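Local coordinates for protein Csm3 (Thermoplasma volcanium, PDB 6AE2) that probably binds crRNA as a RAMP-superfamily subunit of the type III-A CRISPR-Cas effector complex and may cleave target RNA as an endonuclease, at residues I36-G46 / D57-I67. Numbering follows the deposited sequence.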
loop_
_atom_site.group_PDB
_atom_site.type_symbol
_atom_site.label_atom_id
_atom_site.label_comp_id
_atom_site.label_asym_id
_atom_site.label_seq_id
_atom_site.Cartn_x
_atom_site.Cartn_y
_atom_site.Cartn_z
ATOM N N ILE A 36 7.497 -5.565 8.919
ATOM C CA ILE A 36 6.490 -4.870 8.123
ATOM C C ILE A 36 7.202 -3.804 7.304
ATOM O O ILE A 36 7.736 -2.837 7.864
ATOM C CB ILE A 36 5.402 -4.242 9.002
ATOM C CG1 ILE A 36 4.641 -5.321 9.769
ATOM C CG2 ILE A 36 4.456 -3.398 8.163
ATOM C CD1 ILE A 36 3.580 -4.765 10.678
ATOM N N GLU A 37 7.206 -3.966 5.985
ATOM C CA GLU A 37 7.814 -2.991 5.090
ATOM C C GLU A 37 6.729 -2.160 4.418
ATOM O O GLU A 37 5.757 -2.709 3.885
ATOM C CB GLU A 37 8.688 -3.665 4.033
ATOM C CG GLU A 37 9.500 -2.669 3.216
ATOM C CD GLU A 37 10.339 -3.327 2.138
ATOM O OE1 GLU A 37 11.296 -2.681 1.657
ATOM O OE2 GLU A 37 10.042 -4.482 1.771
ATOM N N VAL A 38 6.904 -0.843 4.445
ATOM C CA VAL A 38 5.974 0.080 3.806
ATOM C C VAL A 38 6.275 0.120 2.312
ATOM O O VAL A 38 7.403 0.415 1.904
ATOM C CB VAL A 38 6.080 1.478 4.433
ATOM C CG1 VAL A 38 5.254 2.482 3.649
ATOM C CG2 VAL A 38 5.643 1.441 5.891
ATOM N N LEU A 39 5.267 -0.182 1.493
ATOM C CA LEU A 39 5.384 -0.115 0.038
ATOM C C LEU A 39 4.798 1.166 -0.545
ATOM O O LEU A 39 5.394 1.751 -1.455
ATOM C CB LEU A 39 4.709 -1.329 -0.605
ATOM C CG LEU A 39 5.242 -2.695 -0.167
ATOM C CD1 LEU A 39 4.586 -3.807 -0.964
ATOM C CD2 LEU A 39 6.756 -2.754 -0.307
ATOM N N THR A 40 3.637 1.609 -0.054
ATOM C CA THR A 40 3.137 2.947 -0.336
ATOM C C THR A 40 2.937 3.670 0.986
ATOM O O THR A 40 2.677 3.039 2.017
ATOM C CB THR A 40 1.810 2.945 -1.098
ATOM O OG1 THR A 40 0.832 2.184 -0.370
ATOM C CG2 THR A 40 2.002 2.326 -2.475
ATOM N N GLY A 41 3.045 5.002 0.938
ATOM C CA GLY A 41 2.912 5.858 2.105
ATOM C C GLY A 41 1.811 5.425 3.048
ATOM O O GLY A 41 0.662 5.254 2.634
ATOM N N LEU A 42 2.160 5.228 4.314
ATOM C CA LEU A 42 1.279 4.598 5.285
ATOM C C LEU A 42 0.812 5.630 6.298
ATOM O O LEU A 42 1.629 6.349 6.879
ATOM C CB LEU A 42 1.993 3.441 5.987
ATOM C CG LEU A 42 1.402 2.941 7.302
ATOM C CD1 LEU A 42 0.131 2.143 7.057
ATOM C CD2 LEU A 42 2.428 2.101 8.041
ATOM N N HIS A 43 -0.500 5.698 6.504
ATOM C CA HIS A 43 -1.102 6.675 7.406
ATOM C C HIS A 43 -1.969 5.955 8.434
ATOM O O HIS A 43 -3.082 5.517 8.121
ATOM C CB HIS A 43 -1.910 7.714 6.638
ATOM C CG HIS A 43 -2.568 8.722 7.526
ATOM N ND1 HIS A 43 -1.897 9.804 8.055
ATOM C CD2 HIS A 43 -3.831 8.791 8.010
ATOM C CE1 HIS A 43 -2.723 10.503 8.816
ATOM N NE2 HIS A 43 -3.903 9.909 8.805
ATOM N N ILE A 44 -1.452 5.843 9.655
ATOM C CA ILE A 44 -2.230 5.422 10.812
ATOM C C ILE A 44 -2.375 6.645 11.705
ATOM O O ILE A 44 -1.396 7.108 12.301
ATOM C CB ILE A 44 -1.577 4.250 11.554
ATOM C CG1 ILE A 44 -1.526 3.018 10.651
ATOM C CG2 ILE A 44 -2.341 3.938 12.828
ATOM C CD1 ILE A 44 -0.425 2.044 10.997
ATOM N N GLY A 45 -3.589 7.187 11.774
ATOM C CA GLY A 45 -3.788 8.455 12.449
ATOM C C GLY A 45 -3.632 8.350 13.954
ATOM O O GLY A 45 -3.842 7.299 14.560
ATOM N N GLY A 46 -3.265 9.474 14.563
ATOM C CA GLY A 46 -3.073 9.544 15.999
ATOM C C GLY A 46 -4.373 9.544 16.776
ATOM O O GLY A 46 -4.418 9.987 17.924
ATOM N N ASP A 57 -4.725 18.984 8.099
ATOM C CA ASP A 57 -3.500 18.423 8.656
ATOM C C ASP A 57 -3.801 17.295 9.642
ATOM O O ASP A 57 -4.506 17.496 10.630
ATOM C CB ASP A 57 -2.670 19.513 9.340
ATOM C CG ASP A 57 -1.180 19.217 9.314
ATOM O OD1 ASP A 57 -0.804 18.027 9.368
ATOM O OD2 ASP A 57 -0.382 20.177 9.241
ATOM N N SER A 58 -3.263 16.107 9.365
ATOM C CA SER A 58 -3.451 14.964 10.247
ATOM C C SER A 58 -2.147 14.185 10.382
ATOM O O SER A 58 -1.656 13.611 9.401
ATOM C CB SER A 58 -4.569 14.058 9.727
ATOM O OG SER A 58 -4.310 13.639 8.400
ATOM N N PRO A 59 -1.555 14.147 11.571
ATOM C CA PRO A 59 -0.291 13.431 11.750
ATOM C C PRO A 59 -0.516 11.947 12.002
ATOM O O PRO A 59 -1.615 11.499 12.332
ATOM C CB PRO A 59 0.319 14.110 12.980
ATOM C CG PRO A 59 -0.871 14.492 13.793
ATOM C CD PRO A 59 -1.979 14.827 12.808
ATOM N N VAL A 60 0.557 11.185 11.834
ATOM C CA VAL A 60 0.521 9.760 12.116
ATOM C C VAL A 60 0.862 9.542 13.583
ATOM O O VAL A 60 1.482 10.383 14.238
ATOM C CB VAL A 60 1.475 8.965 11.204
ATOM C CG1 VAL A 60 1.039 9.074 9.751
ATOM C CG2 VAL A 60 2.887 9.454 11.380
ATOM N N ILE A 61 0.447 8.390 14.109
ATOM C CA ILE A 61 0.677 8.081 15.513
ATOM C C ILE A 61 2.164 7.832 15.739
ATOM O O ILE A 61 2.831 7.162 14.939
ATOM C CB ILE A 61 -0.188 6.886 15.946
ATOM C CG1 ILE A 61 -0.232 6.769 17.470
ATOM C CG2 ILE A 61 0.283 5.584 15.297
ATOM C CD1 ILE A 61 -1.316 5.834 17.968
ATOM N N THR A 62 2.701 8.399 16.816
ATOM C CA THR A 62 4.126 8.320 17.103
ATOM C C THR A 62 4.351 7.978 18.570
ATOM O O THR A 62 3.441 8.049 19.402
ATOM C CB THR A 62 4.848 9.633 16.763
ATOM O OG1 THR A 62 4.324 10.694 17.569
ATOM C CG2 THR A 62 4.673 9.985 15.295
ATOM N N THR A 63 5.590 7.602 18.876
ATOM C CA THR A 63 6.036 7.408 20.247
ATOM C C THR A 63 7.519 7.746 20.320
ATOM O O THR A 63 8.196 7.889 19.299
ATOM C CB THR A 63 5.771 5.981 20.736
ATOM O OG1 THR A 63 5.975 5.918 22.152
ATOM C CG2 THR A 63 6.708 4.998 20.054
ATOM N N LYS A 64 8.023 7.874 21.543
ATOM C CA LYS A 64 9.403 8.297 21.739
ATOM C C LYS A 64 10.375 7.168 21.411
ATOM O O LYS A 64 10.222 6.039 21.889
ATOM C CB LYS A 64 9.617 8.768 23.177
ATOM C CG LYS A 64 11.076 9.042 23.511
ATOM C CD LYS A 64 11.251 9.561 24.930
ATOM C CE LYS A 64 12.710 9.475 25.368
ATOM N NZ LYS A 64 12.951 10.153 26.676
ATOM N N TYR A 65 11.373 7.479 20.588
ATOM C CA TYR A 65 12.532 6.627 20.373
ATOM C C TYR A 65 13.769 7.332 20.904
ATOM O O TYR A 65 13.841 8.564 20.922
ATOM C CB TYR A 65 12.760 6.305 18.888
ATOM C CG TYR A 65 11.716 5.439 18.218
ATOM C CD1 TYR A 65 10.400 5.867 18.087
ATOM C CD2 TYR A 65 12.057 4.202 17.684
ATOM C CE1 TYR A 65 9.450 5.082 17.457
ATOM C CE2 TYR A 65 11.113 3.408 17.055
ATOM C CZ TYR A 65 9.811 3.853 16.944
ATOM O OH TYR A 65 8.870 3.068 16.316
ATOM N N LEU A 66 14.750 6.542 21.330
ATOM C CA LEU A 66 16.083 7.048 21.649
ATOM C C LEU A 66 16.964 6.733 20.445
ATOM O O LEU A 66 17.455 5.610 20.297
ATOM C CB LEU A 66 16.614 6.424 22.935
ATOM C CG LEU A 66 17.792 7.129 23.609
ATOM C CD1 LEU A 66 17.298 8.248 24.508
ATOM C CD2 LEU A 66 18.617 6.135 24.409
ATOM N N ILE A 67 17.148 7.724 19.576
ATOM C CA ILE A 67 17.823 7.531 18.298
ATOM C C ILE A 67 19.329 7.606 18.505
ATOM O O ILE A 67 19.833 8.536 19.146
ATOM C CB ILE A 67 17.350 8.571 17.269
ATOM C CG1 ILE A 67 15.970 8.183 16.738
ATOM C CG2 ILE A 67 18.349 8.705 16.124
ATOM C CD1 ILE A 67 15.819 6.695 16.470
#
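A single beta bridge, Gly45 with Val60, joins the loop that leaves strand 26-38 of this RAMP-superfamily protein to the loop that leads into strand 62-67, an outermost strand of the chain's six-stranded antiparallel sheet. Two backbone hydrogen bonds flank the bridged residues, in the pattern of a non-hydrogen-bonded antiparallel pair. The amide N of Ile61 donates to Ile44 O at 2.9 Å, bent modestly at the hydrogen (156°), with the donor close to the line of the carbonyl (167°). The second, Gly46 N to Pro59 O, is weak at 3.4 Å, and Gly46 is poorly ordered. Val60 CA lies 3.3 Å from Ile44 O, a CA-H...O contact secondary to the Ile61 hydrogen bond. The touching parts run 88° apart end to end, which fits an isolated bridge better than an extended strand pair.

Side-chain contacts flank the backbone link. On the Ser58 side, the His43 ring, its CG trans to the backbone N, reaches across to residues 58-60. Ser58 O lies at the ring edge, near its plane, 3.3 Å from CE1, while Ser58 OG stands 3.5 Å from the same carbon. Val60 CG1 comes obliquely to within 3.5 Å of ND1, whose hydrogen-bond partner is Glu168 O in strand 166-170. Glu168 also takes the Val60 amide N through OE1, so one residue ties down both segments. Toward Ile61, Ile44 and Ile61 meet branch to branch, CG2 to CG2 at 4.0 Å, and Ile61 continues onto Tyr77 of strand 71-78.

With 333 Å² buried in total, the evidence points to a small junction in which one well-formed backbone bond supplies the main polar link, methyl packing adds to it, and Glu168 fastens both loops to the two-stranded sheet.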